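Local coordinates for cruciform cutting endonuclease 1, mitochondrial (Schizosaccharomyces pombe, PDB 1KCF), which resolves Holliday junctions as a homodimeric magnesium-dependent endonuclease, cutting four-way DNA at the point of strand exchange, and is apparently important for maintaining mitochondrial DNA, at residues 29-34 and 250-255; 12-15 and 19-22; 172-177 and 239-244; 36-41 and 160-165; 58-61 and 65-68. All blocks are in the same frame, centred on the assembly; numbering follows the deposited sequence.

Interaction 1. Residues 29-34 and 250-255; sequences RRIVDS and NFCKQF
The backbones of Val32 and Cys252 come within 6.4 Å of each other, CA to CA, where the last turns of helix 26-33 and of helix 224-253 lie side by side. Both residues of this closest pair have short side chains. Cys252 aims its side chain at the other helix, and its SG settles against Ile31, 3.6 Å from CD1 and 3.7 Å from CG2, so that the sulfur rests against both the end of the isoleucine's long branch and its short methyl. Beside it, Val32 divides its two methyls between two partners. CG2 meets CB of Cys252 at 3.7 Å, while CG1, anti to the backbone N (chi1 178°), turns to Lys253 and lies 3.8 Å from its CG. Here the pairing joins the two ends of the chain: the helix of the N-terminal SAP region packs on the final helix of the resolvase, whose earlier turns belong to the catalytic part with its RNase H-like fold. Leu28 adds to the cover over Cys252, and Ile12 and Leu18 touch Ile31, which makes this a small apolar cluster to which three helices contribute. Lys253 lies at the exposed border. Its extended chain crosses Val32 at about a right angle, and the ammonium group is carried past the valine to Asn250, where NZ gives a hydrogen bond of 3.2 Å to OD1. On the first helix, Ser34 OG turns back to bond the carbonyl O of Ile31 at 2.7 Å, an oxygen that also accepts from Ser34 N.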
# COMPACT_ATOMS: atom_id res chain seq x y z
N ARG A 29 13.15 -20.89 21.54
CA ARG A 29 12.15 -21.33 20.58
C ARG A 29 12.20 -20.50 19.31
O ARG A 29 12.06 -21.02 18.21
CB ARG A 29 10.76 -21.27 21.20
N ARG A 30 12.38 -19.19 19.47
CA ARG A 30 12.45 -18.27 18.34
C ARG A 30 13.59 -18.66 17.41
O ARG A 30 13.41 -18.76 16.19
CB ARG A 30 12.65 -16.85 18.85
CG ARG A 30 12.63 -15.77 17.78
CD ARG A 30 12.59 -14.41 18.45
NE ARG A 30 11.45 -14.32 19.36
CZ ARG A 30 11.40 -13.54 20.42
NH1 ARG A 30 12.43 -12.76 20.73
NH2 ARG A 30 10.31 -13.52 21.18
N ILE A 31 14.76 -18.89 17.99
CA ILE A 31 15.94 -19.29 17.24
C ILE A 31 15.70 -20.62 16.54
O ILE A 31 15.76 -20.72 15.31
CB ILE A 31 17.17 -19.43 18.17
CG1 ILE A 31 17.47 -18.08 18.82
CG2 ILE A 31 18.38 -19.93 17.39
CD1 ILE A 31 18.55 -18.13 19.88
N VAL A 32 15.41 -21.65 17.33
CA VAL A 32 15.18 -22.99 16.81
C VAL A 32 14.06 -23.06 15.77
O VAL A 32 14.14 -23.83 14.81
CB VAL A 32 14.82 -23.97 17.97
CG1 VAL A 32 14.52 -25.36 17.41
CG2 VAL A 32 15.96 -24.03 18.97
N ASP A 33 13.03 -22.25 15.96
CA ASP A 33 11.89 -22.25 15.05
C ASP A 33 11.98 -21.24 13.91
O ASP A 33 11.08 -21.18 13.07
CB ASP A 33 10.60 -22.02 15.84
CG ASP A 33 10.30 -23.17 16.79
OD1 ASP A 33 9.81 -22.90 17.91
OD2 ASP A 33 10.54 -24.33 16.41
N SER A 34 13.05 -20.46 13.87
CA SER A 34 13.22 -19.48 12.80
C SER A 34 13.12 -20.20 11.46
O SER A 34 13.80 -21.20 11.24
CB SER A 34 14.59 -18.81 12.92
OG SER A 34 15.62 -19.78 12.80
N ASN A 250 20.42 -25.95 15.68
CA ASN A 250 20.73 -27.20 16.35
C ASN A 250 21.40 -26.98 17.68
O ASN A 250 21.16 -27.71 18.64
CB ASN A 250 21.61 -28.08 15.46
CG ASN A 250 20.86 -28.65 14.28
OD1 ASN A 250 19.65 -28.87 14.36
ND2 ASN A 250 21.56 -28.89 13.19
N PHE A 251 22.24 -25.95 17.76
CA PHE A 251 22.94 -25.65 19.00
C PHE A 251 21.96 -25.32 20.14
O PHE A 251 22.11 -25.80 21.26
CB PHE A 251 23.90 -24.48 18.79
CG PHE A 251 24.64 -24.08 20.03
CD1 PHE A 251 25.62 -24.91 20.56
CD2 PHE A 251 24.34 -22.90 20.68
CE1 PHE A 251 26.28 -24.57 21.73
CE2 PHE A 251 24.99 -22.55 21.85
CZ PHE A 251 25.96 -23.39 22.38
N CYS A 252 20.95 -24.50 19.84
CA CYS A 252 19.97 -24.10 20.83
C CYS A 252 19.02 -25.22 21.26
O CYS A 252 18.46 -25.16 22.35
CB CYS A 252 19.16 -22.91 20.33
SG CYS A 252 20.08 -21.36 20.30
N LYS A 253 18.83 -26.22 20.41
CA LYS A 253 17.96 -27.34 20.75
C LYS A 253 18.46 -28.00 22.04
O LYS A 253 17.68 -28.54 22.81
CB LYS A 253 17.94 -28.37 19.62
CG LYS A 253 17.08 -28.00 18.43
CD LYS A 253 17.22 -29.05 17.34
CE LYS A 253 16.34 -28.73 16.15
NZ LYS A 253 16.65 -29.62 14.99
N GLN A 254 19.77 -27.95 22.24
CA GLN A 254 20.42 -28.53 23.42
C GLN A 254 19.71 -28.19 24.72
O GLN A 254 19.70 -28.99 25.65
CB GLN A 254 21.86 -28.04 23.53
CG GLN A 254 22.86 -28.77 22.67
CD GLN A 254 24.29 -28.39 23.01
OE1 GLN A 254 25.17 -29.24 23.04
NE2 GLN A 254 24.52 -27.10 23.26
N PHE A 255 19.15 -27.00 24.77
CA PHE A 255 18.46 -26.54 25.97
C PHE A 255 16.96 -26.77 25.88
O PHE A 255 16.17 -26.00 26.42
CB PHE A 255 18.80 -25.07 26.19
CG PHE A 255 20.24 -24.74 25.92
CD1 PHE A 255 20.61 -24.04 24.78
CD2 PHE A 255 21.24 -25.18 26.78
CE1 PHE A 255 21.95 -23.77 24.49
CE2 PHE A 255 22.59 -24.93 26.51
CZ PHE A 255 22.95 -24.22 25.36

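Interaction 2. Residues 12-15 and 19-22; sequences ICKL and SRSG
Cys13 and Lys14, on the last turn of helix 6-15, receive Ser19 and Arg20 from the loop that leads to helix 26-33, a short helix-loop-helix connection of the kind found in SAP motifs, the family to which residues 1-35 are assigned. Among the polar groups, the carbonyl O of Ser19 is 3.3 Å from Cys13 SG. Arg30 of the following helix gives hydrogen bonds to Ser19 O and Ser21 O and thereby ties down the loop. Within the loop, the hydroxyls of Ser19 and Ser21 are joined by a hydrogen bond. Charge is the second element. Both long side chains bend at their third torsion (chi3 -66° in Lys14, -56° in Arg20), which brings two cationic ends together. They are modelled implausibly close, so their exact placement is doubtful, though some mutual repulsion would be expected. The apolar part is made by CB and methylene groups, the stem of Arg20 running over the surface of the helix. CB of Lys14 lies 3.9 Å from CD of the arginine, and CB of Cys13 rests 3.8 Å from CG of Arg20.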
# COMPACT_ATOMS: atom_id res chain seq x y z
N ILE A 12 22.79 -14.01 20.43
CA ILE A 12 22.51 -14.87 19.29
C ILE A 12 21.39 -14.26 18.44
O ILE A 12 21.45 -14.29 17.21
CB ILE A 12 22.10 -16.29 19.75
CG1 ILE A 12 23.29 -16.98 20.43
CG2 ILE A 12 21.60 -17.11 18.57
CD1 ILE A 12 23.01 -18.40 20.89
N CYS A 13 20.38 -13.71 19.10
CA CYS A 13 19.26 -13.10 18.40
C CYS A 13 19.75 -11.93 17.55
O CYS A 13 19.29 -11.74 16.42
CB CYS A 13 18.19 -12.63 19.38
SG CYS A 13 17.19 -13.99 20.05
N LYS A 14 20.67 -11.15 18.10
CA LYS A 14 21.22 -10.01 17.38
C LYS A 14 22.07 -10.47 16.20
O LYS A 14 22.13 -9.79 15.18
CB LYS A 14 22.06 -9.14 18.32
CG LYS A 14 22.81 -8.03 17.60
CD LYS A 14 23.61 -7.16 18.57
CE LYS A 14 22.71 -6.39 19.51
NZ LYS A 14 23.49 -5.52 20.44
N LEU A 15 22.73 -11.62 16.35
CA LEU A 15 23.58 -12.15 15.30
C LEU A 15 22.77 -12.82 14.20
O LEU A 15 23.30 -13.12 13.13
CB LEU A 15 24.58 -13.16 15.87
CG LEU A 15 25.66 -12.70 16.84
CD1 LEU A 15 26.50 -13.90 17.23
CD2 LEU A 15 26.54 -11.63 16.21
N SER A 19 14.34 -11.03 17.14
CA SER A 19 13.92 -10.19 18.25
C SER A 19 14.63 -10.64 19.53
O SER A 19 14.69 -11.83 19.83
CB SER A 19 12.40 -10.28 18.44
OG SER A 19 11.98 -9.59 19.60
N ARG A 20 15.14 -9.68 20.29
CA ARG A 20 15.84 -9.97 21.53
C ARG A 20 14.93 -9.86 22.75
O ARG A 20 15.40 -9.91 23.89
CB ARG A 20 17.03 -9.03 21.71
CG ARG A 20 18.03 -9.04 20.56
CD ARG A 20 19.26 -8.21 20.90
NE ARG A 20 18.90 -6.84 21.26
CZ ARG A 20 19.75 -5.96 21.79
NH1 ARG A 20 21.01 -6.31 22.01
NH2 ARG A 20 19.34 -4.74 22.09
N SER A 21 13.62 -9.70 22.52
CA SER A 21 12.67 -9.57 23.62
C SER A 21 11.99 -10.90 23.94
O SER A 21 11.66 -11.68 23.05
CB SER A 21 11.61 -8.52 23.28
OG SER A 21 10.76 -8.97 22.24
N GLY A 22 11.77 -11.14 25.23
CA GLY A 22 11.12 -12.37 25.65
C GLY A 22 11.81 -13.03 26.82
O GLY A 22 12.71 -12.46 27.44

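Interaction 3. Residues 172-177 and 239-244; sequences YSYWAS and MRWQAQ
Tyr174 and Trp241 form a T-shaped pair where helix 168-179 crosses helix 224-253, the long C-terminal helix of the RNase H-like resolvase fold. The short axes pass 12.2 Å apart at 74°, a separation wide enough for large aromatic side chains to fill. At the start of the segment, Tyr172 OH bonds the magnesium ligand Asp230, which links this crossing to the metal site. Tyr174 is the first residue to reach across. With CG anti to the backbone N (chi1 169°), its ring extends to the other helix and presents a face to the indole edge. Trp241 NE1 lies 3.2 Å above that face of Tyr174, displaced toward the rim, and the two planes stand at 88°. At the far end of the ring, the tyrosine OH sits over one face of the Arg240 guanidinium and is 3.3 Å from CD of that residue, although its angle to NE is too poor for a hydrogen bond.

Trp175 follows and approaches Arg240 from another direction. CE2 of Tyr174, on the same helix, lies over the centre of one face of its indole. The polar end of Trp175 is fixed by a hydrogen bond from NE1 to Leu233 O. The six-membered ring offers its edge to the arginine, whose chain, bent at chi3, crosses the indole at about a right angle. The guanidinium thus has a hydroxyl over one face and Trp175 at its edge. Alongside, Trp175 CH2 lies 3.4 Å from Arg240 CD.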
# COMPACT_ATOMS: atom_id res chain seq x y z
N TYR A 172 21.28 -2.53 11.17
CA TYR A 172 22.31 -1.66 11.73
C TYR A 172 22.90 -2.18 13.03
O TYR A 172 24.12 -2.17 13.22
CB TYR A 172 21.72 -0.27 11.95
CG TYR A 172 21.15 0.35 10.70
CD1 TYR A 172 19.99 1.13 10.76
CD2 TYR A 172 21.77 0.18 9.46
CE1 TYR A 172 19.46 1.73 9.61
CE2 TYR A 172 21.26 0.78 8.31
CZ TYR A 172 20.10 1.55 8.39
OH TYR A 172 19.59 2.15 7.26
N SER A 173 22.03 -2.62 13.94
CA SER A 173 22.46 -3.15 15.22
C SER A 173 23.42 -4.30 14.98
O SER A 173 24.43 -4.45 15.66
CB SER A 173 21.25 -3.64 16.02
OG SER A 173 21.64 -4.53 17.06
N TYR A 174 23.08 -5.13 13.99
CA TYR A 174 23.90 -6.27 13.65
C TYR A 174 25.31 -5.86 13.23
O TYR A 174 26.30 -6.33 13.80
CB TYR A 174 23.27 -7.07 12.51
CG TYR A 174 24.20 -8.11 11.94
CD1 TYR A 174 24.51 -9.27 12.66
CD2 TYR A 174 24.81 -7.92 10.71
CE1 TYR A 174 25.43 -10.20 12.16
CE2 TYR A 174 25.72 -8.84 10.20
CZ TYR A 174 26.03 -9.98 10.93
OH TYR A 174 26.94 -10.87 10.42
N TRP A 175 25.40 -4.99 12.24
CA TRP A 175 26.71 -4.56 11.74
C TRP A 175 27.53 -3.76 12.74
O TRP A 175 28.76 -3.83 12.73
CB TRP A 175 26.54 -3.79 10.43
CG TRP A 175 26.19 -4.69 9.28
CD1 TRP A 175 25.04 -4.67 8.53
CD2 TRP A 175 26.97 -5.78 8.77
NE1 TRP A 175 25.06 -5.67 7.60
CE2 TRP A 175 26.24 -6.37 7.72
CE3 TRP A 175 28.23 -6.32 9.10
CZ2 TRP A 175 26.71 -7.47 6.99
CZ3 TRP A 175 28.70 -7.41 8.38
CH2 TRP A 175 27.94 -7.97 7.34
N ALA A 176 26.87 -2.99 13.60
CA ALA A 176 27.57 -2.19 14.59
C ALA A 176 28.37 -3.09 15.54
O ALA A 176 29.55 -2.85 15.80
CB ALA A 176 26.58 -1.35 15.38
N SER A 177 27.72 -4.13 16.06
CA SER A 177 28.37 -5.04 16.99
C SER A 177 29.40 -5.94 16.33
O SER A 177 30.38 -6.34 16.96
CB SER A 177 27.32 -5.90 17.70
OG SER A 177 26.51 -6.59 16.77
N MET A 239 21.75 -12.40 4.80
CA MET A 239 22.32 -13.66 4.36
C MET A 239 23.21 -14.26 5.43
O MET A 239 23.27 -15.47 5.59
CB MET A 239 23.10 -13.46 3.06
CG MET A 239 22.20 -13.19 1.87
SD MET A 239 23.09 -12.49 0.47
CE MET A 239 24.27 -13.76 0.18
N ARG A 240 23.90 -13.40 6.18
CA ARG A 240 24.77 -13.88 7.23
C ARG A 240 23.93 -14.40 8.39
O ARG A 240 24.32 -15.37 9.04
CB ARG A 240 25.71 -12.76 7.72
CG ARG A 240 26.67 -12.26 6.64
CD ARG A 240 27.75 -11.35 7.21
NE ARG A 240 28.79 -12.09 7.91
CZ ARG A 240 29.83 -11.53 8.53
NH1 ARG A 240 29.97 -10.22 8.54
NH2 ARG A 240 30.72 -12.30 9.14
N TRP A 241 22.78 -13.78 8.63
CA TRP A 241 21.90 -14.24 9.71
C TRP A 241 21.49 -15.67 9.42
O TRP A 241 21.52 -16.52 10.30
CB TRP A 241 20.63 -13.39 9.82
CG TRP A 241 20.86 -11.96 10.18
CD1 TRP A 241 21.97 -11.43 10.77
CD2 TRP A 241 19.94 -10.88 9.98
NE1 TRP A 241 21.80 -10.08 10.95
CE2 TRP A 241 20.57 -9.71 10.47
CE3 TRP A 241 18.66 -10.78 9.44
CZ2 TRP A 241 19.95 -8.46 10.44
CZ3 TRP A 241 18.04 -9.52 9.40
CH2 TRP A 241 18.69 -8.38 9.90
N GLN A 242 21.10 -15.92 8.18
CA GLN A 242 20.66 -17.25 7.78
C GLN A 242 21.79 -18.26 7.94
O GLN A 242 21.55 -19.42 8.28
CB GLN A 242 20.17 -17.24 6.32
CG GLN A 242 19.16 -16.15 6.00
CD GLN A 242 18.12 -15.96 7.09
OE1 GLN A 242 17.45 -16.92 7.50
NE2 GLN A 242 17.98 -14.73 7.57
N ALA A 243 23.01 -17.82 7.68
CA ALA A 243 24.18 -18.69 7.81
C ALA A 243 24.37 -19.03 9.28
O ALA A 243 24.53 -20.20 9.64
CB ALA A 243 25.42 -18.00 7.26
N GLN A 244 24.34 -18.01 10.13
CA GLN A 244 24.50 -18.21 11.56
C GLN A 244 23.39 -19.08 12.12
O GLN A 244 23.60 -19.82 13.08
CB GLN A 244 24.52 -16.87 12.29
CG GLN A 244 25.76 -16.03 12.02
CD GLN A 244 26.52 -15.71 13.29
OE1 GLN A 244 27.04 -16.61 13.96
NE2 GLN A 244 26.60 -14.43 13.63

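Interaction 4. Residues 36-41 and 160-165; sequences IYPTSR and YPFLLS
Tyr37 drives the edge of its ring against the face of Phe162, and the backbones stay well apart, so that rings and methyls fill the interval. The pair is T-shaped: the planes stand at 87°, the centroids are 5.2 Å apart, and CD2 of Tyr37 is the bump, set toward the rim of the phenyl face and 3.6 Å from Phe162 CD2. Next to it, Pro38 supplies a second projection. Its CD approaches CE1 of the same ring obliquely, at 3.6 Å, and the pyrrolidine crosses the phenylalanine at about a right angle. Tyr37 and Pro38 thus both approach the same side of the phenyl ring.

The tyrosine in turn offers a flat surface to Leu164. CD1 of the leucine stands over the centre of the Tyr37 ring in a CH-pi contact, 4.0 Å from the centroid and only 4° off the normal. The two methyls lie over one face, CD1 at the centre and CD2 toward the hydroxyl end, 3.8 Å from OH. Gln242 on helix 224-253 touches the tyrosine too, and Trp238 of that helix touches Leu164.

Phe162 and Leu164, two residues apart, point to the same side of strand 162-165, an outermost strand of the sheet within this chain. Segment 36-41, in the loop between helix 26-33 and strand 42-47, thus packs across the margin of the central sheet of the RNase H-like, RuvC-family resolvase fold.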
# COMPACT_ATOMS: atom_id res chain seq x y z
N ILE A 36 13.50 -21.41 7.59
CA ILE A 36 14.67 -21.58 6.74
C ILE A 36 14.37 -21.01 5.36
O ILE A 36 13.44 -21.46 4.68
CB ILE A 36 15.03 -23.08 6.59
CG1 ILE A 36 16.00 -23.27 5.42
CG2 ILE A 36 13.77 -23.90 6.40
CD1 ILE A 36 17.36 -22.65 5.63
N TYR A 37 15.15 -20.01 4.96
CA TYR A 37 14.96 -19.38 3.66
C TYR A 37 16.19 -19.60 2.78
O TYR A 37 17.28 -19.86 3.28
CB TYR A 37 14.73 -17.88 3.82
CG TYR A 37 13.60 -17.49 4.75
CD1 TYR A 37 13.86 -17.12 6.07
CD2 TYR A 37 12.28 -17.45 4.30
CE1 TYR A 37 12.83 -16.72 6.93
CE2 TYR A 37 11.24 -17.05 5.15
CZ TYR A 37 11.52 -16.69 6.46
OH TYR A 37 10.50 -16.28 7.29
N PRO A 38 16.02 -19.49 1.45
CA PRO A 38 17.14 -19.67 0.52
C PRO A 38 18.10 -18.49 0.67
O PRO A 38 17.70 -17.43 1.14
CB PRO A 38 16.46 -19.65 -0.84
CG PRO A 38 15.04 -20.04 -0.55
CD PRO A 38 14.75 -19.31 0.73
N THR A 39 19.36 -18.68 0.30
CA THR A 39 20.33 -17.60 0.38
C THR A 39 20.92 -17.31 -0.99
O THR A 39 21.97 -16.70 -1.10
CB THR A 39 21.49 -17.91 1.35
OG1 THR A 39 22.05 -19.19 1.05
CG2 THR A 39 20.99 -17.89 2.79
N SER A 40 20.23 -17.76 -2.04
CA SER A 40 20.66 -17.50 -3.40
C SER A 40 19.62 -16.57 -4.02
O SER A 40 18.45 -16.61 -3.64
CB SER A 40 20.76 -18.80 -4.21
OG SER A 40 19.50 -19.44 -4.33
N ARG A 41 20.05 -15.73 -4.95
CA ARG A 41 19.16 -14.79 -5.62
C ARG A 41 18.35 -14.00 -4.59
O ARG A 41 17.12 -14.00 -4.60
CB ARG A 41 18.23 -15.54 -6.58
CG ARG A 41 18.97 -16.42 -7.59
CD ARG A 41 18.02 -16.98 -8.65
NE ARG A 41 17.66 -15.97 -9.65
CZ ARG A 41 18.48 -15.54 -10.60
NH1 ARG A 41 19.71 -16.01 -10.69
NH2 ARG A 41 18.07 -14.62 -11.47
N TYR A 160 7.46 -20.04 -5.12
CA TYR A 160 6.99 -18.67 -4.95
C TYR A 160 7.99 -17.87 -4.13
O TYR A 160 8.28 -18.21 -2.98
CB TYR A 160 5.63 -18.65 -4.27
N PRO A 161 8.53 -16.78 -4.71
CA PRO A 161 9.51 -15.91 -4.05
C PRO A 161 9.06 -15.47 -2.66
O PRO A 161 7.90 -15.14 -2.46
CB PRO A 161 9.62 -14.72 -5.00
CG PRO A 161 9.37 -15.35 -6.33
CD PRO A 161 8.20 -16.27 -6.05
N PHE A 162 9.98 -15.47 -1.70
CA PHE A 162 9.64 -15.02 -0.36
C PHE A 162 9.75 -13.50 -0.32
O PHE A 162 10.58 -12.90 -1.01
CB PHE A 162 10.60 -15.60 0.68
CG PHE A 162 10.50 -17.08 0.86
CD1 PHE A 162 11.22 -17.95 0.05
CD2 PHE A 162 9.68 -17.61 1.85
CE1 PHE A 162 11.14 -19.33 0.23
CE2 PHE A 162 9.59 -18.99 2.04
CZ PHE A 162 10.33 -19.85 1.23
N LEU A 163 8.91 -12.88 0.50
CA LEU A 163 8.92 -11.44 0.67
C LEU A 163 9.07 -11.23 2.16
O LEU A 163 8.27 -11.75 2.94
CB LEU A 163 7.61 -10.82 0.18
CG LEU A 163 7.45 -9.30 0.35
CD1 LEU A 163 8.60 -8.57 -0.33
CD2 LEU A 163 6.11 -8.85 -0.23
N LEU A 164 10.09 -10.49 2.57
CA LEU A 164 10.31 -10.27 3.99
C LEU A 164 10.61 -8.81 4.32
O LEU A 164 11.39 -8.15 3.63
CB LEU A 164 11.47 -11.15 4.48
CG LEU A 164 11.41 -12.64 4.15
CD1 LEU A 164 12.76 -13.27 4.45
CD2 LEU A 164 10.31 -13.33 4.97
N SER A 165 9.97 -8.31 5.36
CA SER A 165 10.23 -6.95 5.80
C SER A 165 11.19 -7.07 6.97
O SER A 165 11.00 -7.90 7.86
CB SER A 165 8.94 -6.25 6.26
OG SER A 165 8.09 -6.01 5.15

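Interaction 5. Residues 58-61 and 65-68; sequences SQNE and VIIH
Ser58 and Ile66 face each other as an antiparallel hydrogen-bonded pair, joined by both of their backbone bonds: Ser58 N to Ile66 O at 2.9 Å and Ile66 N to Ser58 O at 2.8 Å, the second the straighter, at 165°. One step nearer the turn, Gln59 and Val65 make the adjoining non-hydrogen-bonded pair. A side-chain bond extends the grip, for Ser58 OG lies in the plane of the His68 ring, at its edge, 2.6 Å from NE2. Either atom could be the donor.

Several features aim these groups. The serine hydroxyl lies beside its own backbone N (chi1 -61°), which sets it toward the histidine, and OG also bonds the backbone N of Arg41, so the oxygen has two partners. The imidazole lies with one face over the carbonyl O of Ile66, the same oxygen that accepts from Ser58 N, and ND1 reaches Glu207 in a weak bond. Phe56 meets the ring as well. At the turn end, the Ile66 side chain lies against Asn60, where CD1 approaches CB at 3.5 Å.

Further out, Thr39 pairs by backbone bonds with Gln59, and Leu205 with Val65 and Ile67, so both strands are bound on their outer sides. Val65 packs on Met239 and Ser236 of helix 224-253, which covers the face that carries Gln59 and Val65. The whole is a beta hairpin of strands 52-59 and 65-73, the antiparallel element that follows the first strand in the sheet of RNase H-like enzymes such as the RuvC-family resolvases.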
# COMPACT_ATOMS: atom_id res chain seq x y z
N SER A 58 23.92 -13.45 -3.84
CA SER A 58 23.80 -14.87 -3.51
C SER A 58 24.91 -15.26 -2.54
O SER A 58 25.99 -14.66 -2.55
CB SER A 58 23.92 -15.73 -4.77
OG SER A 58 22.89 -15.43 -5.70
N GLN A 59 24.65 -16.25 -1.69
CA GLN A 59 25.65 -16.69 -0.73
C GLN A 59 26.52 -17.77 -1.35
O GLN A 59 26.02 -18.75 -1.89
CB GLN A 59 24.99 -17.22 0.54
CG GLN A 59 25.98 -17.44 1.67
CD GLN A 59 25.58 -16.69 2.93
OE1 GLN A 59 24.57 -17.02 3.57
NE2 GLN A 59 26.37 -15.69 3.30
N ASN A 60 27.83 -17.56 -1.27
CA ASN A 60 28.83 -18.46 -1.83
C ASN A 60 29.02 -19.72 -0.99
O ASN A 60 28.61 -19.78 0.17
CB ASN A 60 30.15 -17.71 -1.96
CG ASN A 60 31.14 -18.41 -2.85
OD1 ASN A 60 30.82 -18.78 -3.98
ND2 ASN A 60 32.36 -18.59 -2.36
N GLU A 61 29.65 -20.73 -1.58
CA GLU A 61 29.91 -21.99 -0.89
C GLU A 61 30.87 -21.69 0.27
O GLU A 61 30.87 -22.38 1.29
CB GLU A 61 30.54 -22.99 -1.84
N VAL A 65 29.42 -13.48 0.42
CA VAL A 65 28.33 -12.84 -0.30
C VAL A 65 28.80 -12.40 -1.67
O VAL A 65 29.81 -11.71 -1.80
CB VAL A 65 27.81 -11.61 0.46
CG1 VAL A 65 26.71 -10.93 -0.35
CG2 VAL A 65 27.31 -12.02 1.84
N ILE A 66 28.07 -12.81 -2.70
CA ILE A 66 28.41 -12.45 -4.07
C ILE A 66 27.34 -11.53 -4.64
O ILE A 66 26.18 -11.90 -4.76
CB ILE A 66 28.51 -13.71 -4.95
CG1 ILE A 66 29.48 -14.70 -4.31
CG2 ILE A 66 28.99 -13.32 -6.36
CD1 ILE A 66 29.53 -16.05 -5.00
N ILE A 67 27.75 -10.31 -4.98
CA ILE A 67 26.84 -9.32 -5.54
C ILE A 67 26.72 -9.47 -7.05
O ILE A 67 27.72 -9.48 -7.77
CB ILE A 67 27.32 -7.90 -5.19
CG1 ILE A 67 27.23 -7.69 -3.67
CG2 ILE A 67 26.51 -6.86 -5.95
CD1 ILE A 67 27.66 -6.34 -3.18
N HIS A 68 25.48 -9.57 -7.54
CA HIS A 68 25.22 -9.70 -8.97
C HIS A 68 24.86 -8.35 -9.58
O HIS A 68 25.34 -7.98 -10.65
CB HIS A 68 24.07 -10.68 -9.21
CG HIS A 68 24.24 -12.00 -8.53
ND1 HIS A 68 25.31 -12.83 -8.77
CD2 HIS A 68 23.45 -12.64 -7.63
CE1 HIS A 68 25.18 -13.93 -8.05
NE2 HIS A 68 24.07 -13.84 -7.35

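From the N terminus, interaction 2 closes the first loop, as short as that of interaction 5, folding residues 19-22 back on helix 6-15 before interaction 1 opens. Interaction 1 then spans nearly all the remaining chain, fastening helix 26-33 to the end of helix 224-253, and interactions 3, 4 and 5 nest inside it. Interaction 5, the hairpin, is itself nested in the loop of interaction 4, which ends before interaction 3 begins; none of the loops cross. Probable hydrogen bonds of Thr39 to Gln59 and of Arg41 to Ser58 join interactions 4 and 5. Helix 224-253, shared by interactions 1 and 3, connects the SAP-region helices to the catalytic sheet, while Lys14 and Leu15 touch interaction 3.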